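Zinc phosphodiesterase ELAC protein 1 (Homo sapiens, PDB 3ZWF) uses two zinc ions to cleave RNA phosphodiesters, showing some tRNA 3'-end endonuclease activity and removing the 2',3'-cyclic phosphate from tRNAs under repair. Local coordinates at residues 273-278 with 309-314. Numbering follows the deposited sequence.
With ZN (zinc ion), chain D.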
ATOM      1  N   GLU A 273      -7.167   1.690 -20.704  1.00 25.37           N
ATOM      2  CA  GLU A 273      -8.297   1.642 -19.760  1.00 25.03           C
ATOM      3  C   GLU A 273      -9.686   1.709 -20.415  1.00 25.44           C
ATOM      4  O   GLU A 273      -9.894   2.233 -21.504  1.00 25.95           O
ATOM      5  CB  GLU A 273      -8.214   2.768 -18.743  1.00 24.61           C
ATOM      6  CG  GLU A 273      -8.426   4.156 -19.318  1.00 24.93           C
ATOM      7  CD  GLU A 273      -9.260   4.980 -18.356  1.00 24.80           C
ATOM      8  OE1 GLU A 273     -10.473   4.683 -18.216  1.00 25.35           O
ATOM      9  OE2 GLU A 273      -8.690   5.854 -17.684  1.00 26.30           O
ATOM     10  N   ALA A 274     -10.640   1.108 -19.745  1.00 25.33           N
ATOM     11  CA  ALA A 274     -12.057   1.315 -20.053  1.00 25.69           C
ATOM     12  C   ALA A 274     -12.834   1.277 -18.745  1.00 25.41           C
ATOM     13  O   ALA A 274     -13.482   0.284 -18.432  1.00 25.52           O
ATOM     14  CB  ALA A 274     -12.595   0.267 -21.018  1.00 26.22           C
ATOM     15  N   THR A 275     -12.703   2.366 -17.998  1.00 25.18           N
ATOM     16  CA  THR A 275     -13.222   2.421 -16.625  1.00 24.99           C
ATOM     17  C   THR A 275     -14.733   2.197 -16.543  1.00 25.43           C
ATOM     18  O   THR A 275     -15.226   1.423 -15.697  1.00 25.86           O
ATOM     19  CB  THR A 275     -12.809   3.721 -15.879  1.00 24.83           C
ATOM     20  OG1 THR A 275     -11.379   3.833 -15.868  1.00 24.44           O
ATOM     21  CG2 THR A 275     -13.365   3.690 -14.458  1.00 24.80           C
ATOM     22  N   LEU A 276     -15.474   2.835 -17.454  1.00 25.92           N
ATOM     23  CA  LEU A 276     -16.917   2.767 -17.436  1.00 26.46           C
ATOM     24  C   LEU A 276     -17.410   2.334 -18.811  1.00 26.94           C
ATOM     25  O   LEU A 276     -16.687   2.427 -19.800  1.00 26.97           O
ATOM     26  CB  LEU A 276     -17.528   4.129 -17.122  1.00 26.87           C
ATOM     27  CG  LEU A 276     -17.240   4.699 -15.749  1.00 27.13           C
ATOM     28  CD1 LEU A 276     -17.918   6.052 -15.588  1.00 30.00           C
ATOM     29  CD2 LEU A 276     -17.773   3.686 -14.742  1.00 27.36           C
ATOM     30  N   ASP A 277     -18.647   1.884 -18.844  1.00 27.46           N
ATOM     31  CA  ASP A 277     -19.267   1.475 -20.098  1.00 29.45           C
ATOM     32  C   ASP A 277     -19.655   2.709 -20.911  1.00 28.77           C
ATOM     33  O   ASP A 277     -19.688   3.841 -20.403  1.00 28.67           O
ATOM     34  CB  ASP A 277     -20.487   0.596 -19.863  1.00 32.74           C
ATOM     35  CG  ASP A 277     -21.516   1.274 -19.009  1.00 38.78           C
ATOM     36  OD1 ASP A 277     -21.301   1.357 -17.784  1.00 49.54           O
ATOM     37  OD2 ASP A 277     -22.499   1.786 -19.567  1.00 39.40           O
ATOM     38  N   ASP A 278     -19.929   2.502 -22.179  1.00 29.92           N
ATOM     39  CA  ASP A 278     -20.147   3.631 -23.113  1.00 30.59           C
ATOM     40  C   ASP A 278     -21.327   4.518 -22.746  1.00 31.41           C
ATOM     41  O   ASP A 278     -21.314   5.703 -23.024  1.00 33.14           O
ATOM     42  CB  ASP A 278     -20.370   3.130 -24.549  1.00 31.48           C
ATOM     43  CG  ASP A 278     -19.130   2.523 -25.161  1.00 31.45           C
ATOM     44  OD1 ASP A 278     -18.024   2.935 -24.844  1.00 32.60           O
ATOM     45  OD2 ASP A 278     -19.270   1.617 -26.002  1.00 32.63           O
ATOM     46  N   LEU A 309      -8.320  -4.274 -22.805  1.00 27.64           N
ATOM     47  CA  LEU A 309      -8.972  -3.293 -21.927  1.00 26.88           C
ATOM     48  C   LEU A 309      -8.789  -3.721 -20.477  1.00 26.37           C
ATOM     49  O   LEU A 309      -8.793  -4.911 -20.159  1.00 26.68           O
ATOM     50  CB  LEU A 309     -10.464  -3.207 -22.265  1.00 27.08           C
ATOM     51  CG  LEU A 309     -10.768  -2.732 -23.723  1.00 27.73           C
ATOM     52  CD1 LEU A 309     -12.245  -2.572 -23.892  1.00 27.93           C
ATOM     53  CD2 LEU A 309     -10.058  -1.426 -24.033  1.00 27.59           C
ATOM     54  N   THR A 310      -8.575  -2.711 -19.655  1.00 25.73           N
ATOM     55  CA  THR A 310      -8.310  -2.937 -18.233  1.00 25.30           C
ATOM     56  C   THR A 310      -8.775  -1.741 -17.450  1.00 24.77           C
ATOM     57  O   THR A 310      -9.455  -0.862 -17.958  1.00 24.80           O
ATOM     58  CB  THR A 310      -6.822  -3.298 -18.014  1.00 25.33           C
ATOM     59  OG1 THR A 310      -6.609  -3.832 -16.702  1.00 25.16           O
ATOM     60  CG2 THR A 310      -5.917  -2.081 -18.260  1.00 25.03           C
ATOM     61  N   HIS A 311      -8.490  -1.762 -16.138  1.00 24.44           N
ATOM     62  CA  HIS A 311      -8.896  -0.666 -15.235  1.00 24.07           C
ATOM     63  C   HIS A 311     -10.395  -0.480 -15.225  1.00 24.26           C
ATOM     64  O   HIS A 311     -10.901   0.617 -15.359  1.00 24.24           O
ATOM     65  CB  HIS A 311      -8.179   0.657 -15.595  1.00 23.85           C
ATOM     66  CG  HIS A 311      -8.187   1.703 -14.525  1.00 23.57           C
ATOM     67  ND1 HIS A 311      -9.162   2.673 -14.423  1.00 23.67           N
ATOM     68  CD2 HIS A 311      -7.254   2.018 -13.591  1.00 23.31           C
ATOM     69  CE1 HIS A 311      -8.876   3.486 -13.421  1.00 23.51           C
ATOM     70  NE2 HIS A 311      -7.701   3.136 -12.932  1.00 23.26           N
ATOM     71  N   PHE A 312     -11.091  -1.573 -14.957  1.00 24.55           N
ATOM     72  CA  PHE A 312     -12.528  -1.592 -14.868  1.00 24.84           C
ATOM     73  C   PHE A 312     -13.089  -1.147 -13.516  1.00 25.10           C
ATOM     74  O   PHE A 312     -12.536  -1.469 -12.488  1.00 24.69           O
ATOM     75  CB  PHE A 312     -13.033  -3.006 -15.155  1.00 25.31           C
ATOM     76  CG  PHE A 312     -12.667  -3.539 -16.527  1.00 25.58           C
ATOM     77  CD1 PHE A 312     -13.271  -3.017 -17.639  1.00 25.87           C
ATOM     78  CD2 PHE A 312     -11.744  -4.577 -16.674  1.00 25.79           C
ATOM     79  CE1 PHE A 312     -12.921  -3.481 -18.900  1.00 26.17           C
ATOM     80  CE2 PHE A 312     -11.386  -5.058 -17.928  1.00 26.20           C
ATOM     81  CZ  PHE A 312     -12.006  -4.540 -19.036  1.00 26.39           C
ATOM     82  N   SER A 313     -14.141  -0.333 -13.569  1.00 25.87           N
ATOM     83  CA  SER A 313     -14.863   0.084 -12.385  1.00 26.84           C
ATOM     84  C   SER A 313     -15.148  -1.149 -11.504  1.00 25.89           C
ATOM     85  O   SER A 313     -15.556  -2.225 -11.995  1.00 25.81           O
ATOM     86  CB  SER A 313     -16.180   0.776 -12.765  1.00 32.12           C
ATOM     87  OG  SER A 313     -16.922   1.118 -11.589  1.00 36.61           O
ATOM     88  N   GLN A 314     -14.919  -0.957 -10.194  1.00 25.57           N
ATOM     89  CA  GLN A 314     -15.099  -2.056  -9.252  1.00 27.55           C
ATOM     90  C   GLN A 314     -16.603  -2.284  -8.983  1.00 37.22           C
ATOM     91  O   GLN A 314     -17.428  -1.377  -9.114  1.00 37.81           O
ATOM     92  CB  GLN A 314     -14.366  -1.768  -7.940  1.00 25.98           C
ATOM     93  CG  GLN A 314     -12.876  -1.748  -8.001  1.00 25.38           C
ATOM     94  CD  GLN A 314     -12.194  -3.103  -8.086  1.00 25.53           C
ATOM     95  OE1 GLN A 314     -12.833  -4.141  -8.276  1.00 26.02           O
ATOM     96  NE2 GLN A 314     -10.852  -3.082  -7.992  1.00 25.22           N
TER
HETATM   97 ZN    ZN D1363      -6.602   4.643 -11.778  0.90 26.97          ZN
HETATM   98  O   HOH W   1      -5.960   6.471 -10.804  1.00 28.39           O
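T275 and H311 lie side by side where two parallel strands of the metallo-beta-lactamase fold run out into loops, one of which carries the zinc ligand H311, a worked example of second-shell support. Strands 269-273 and 306-310 pair up to E273 and T310; beyond the bridge, A274 N still donates to T310 O at 2.9 Å. The methyl of A274 rests against L309 CD1 at 4.1 Å, with F312 CE1 a little farther off, while the carbonyl oxygen of A274 approaches F312 CD1. One step on, T275 O accepts S313 N at 3.0 Å on a lone pair in the carbonyl plane, and T275 CA makes a CH...O contact with H311 O. H311 CG, anti to the backbone N (chi1 -162°), sets the side chain off alongside T275. H311 NE2 binds a catalytic zinc ion at 2.2 Å, together with D64, H65, D251 and a water. E273 in turn holds T275: its OE1 accepts both OG1, at 2.7 Å, and N of T275 from the same face of the carboxylate, while OE2 is hydrogen-bonded to H289 ND1 and C252 N. With its proton given to the carboxylate, which probably makes it a better acceptor, T275 OG1 can receive H311 ND1. The zinc bond and this second bond together hold the imidazole: ND1 meets OG1 at 2.9 Å, only 11° out of the ring plane.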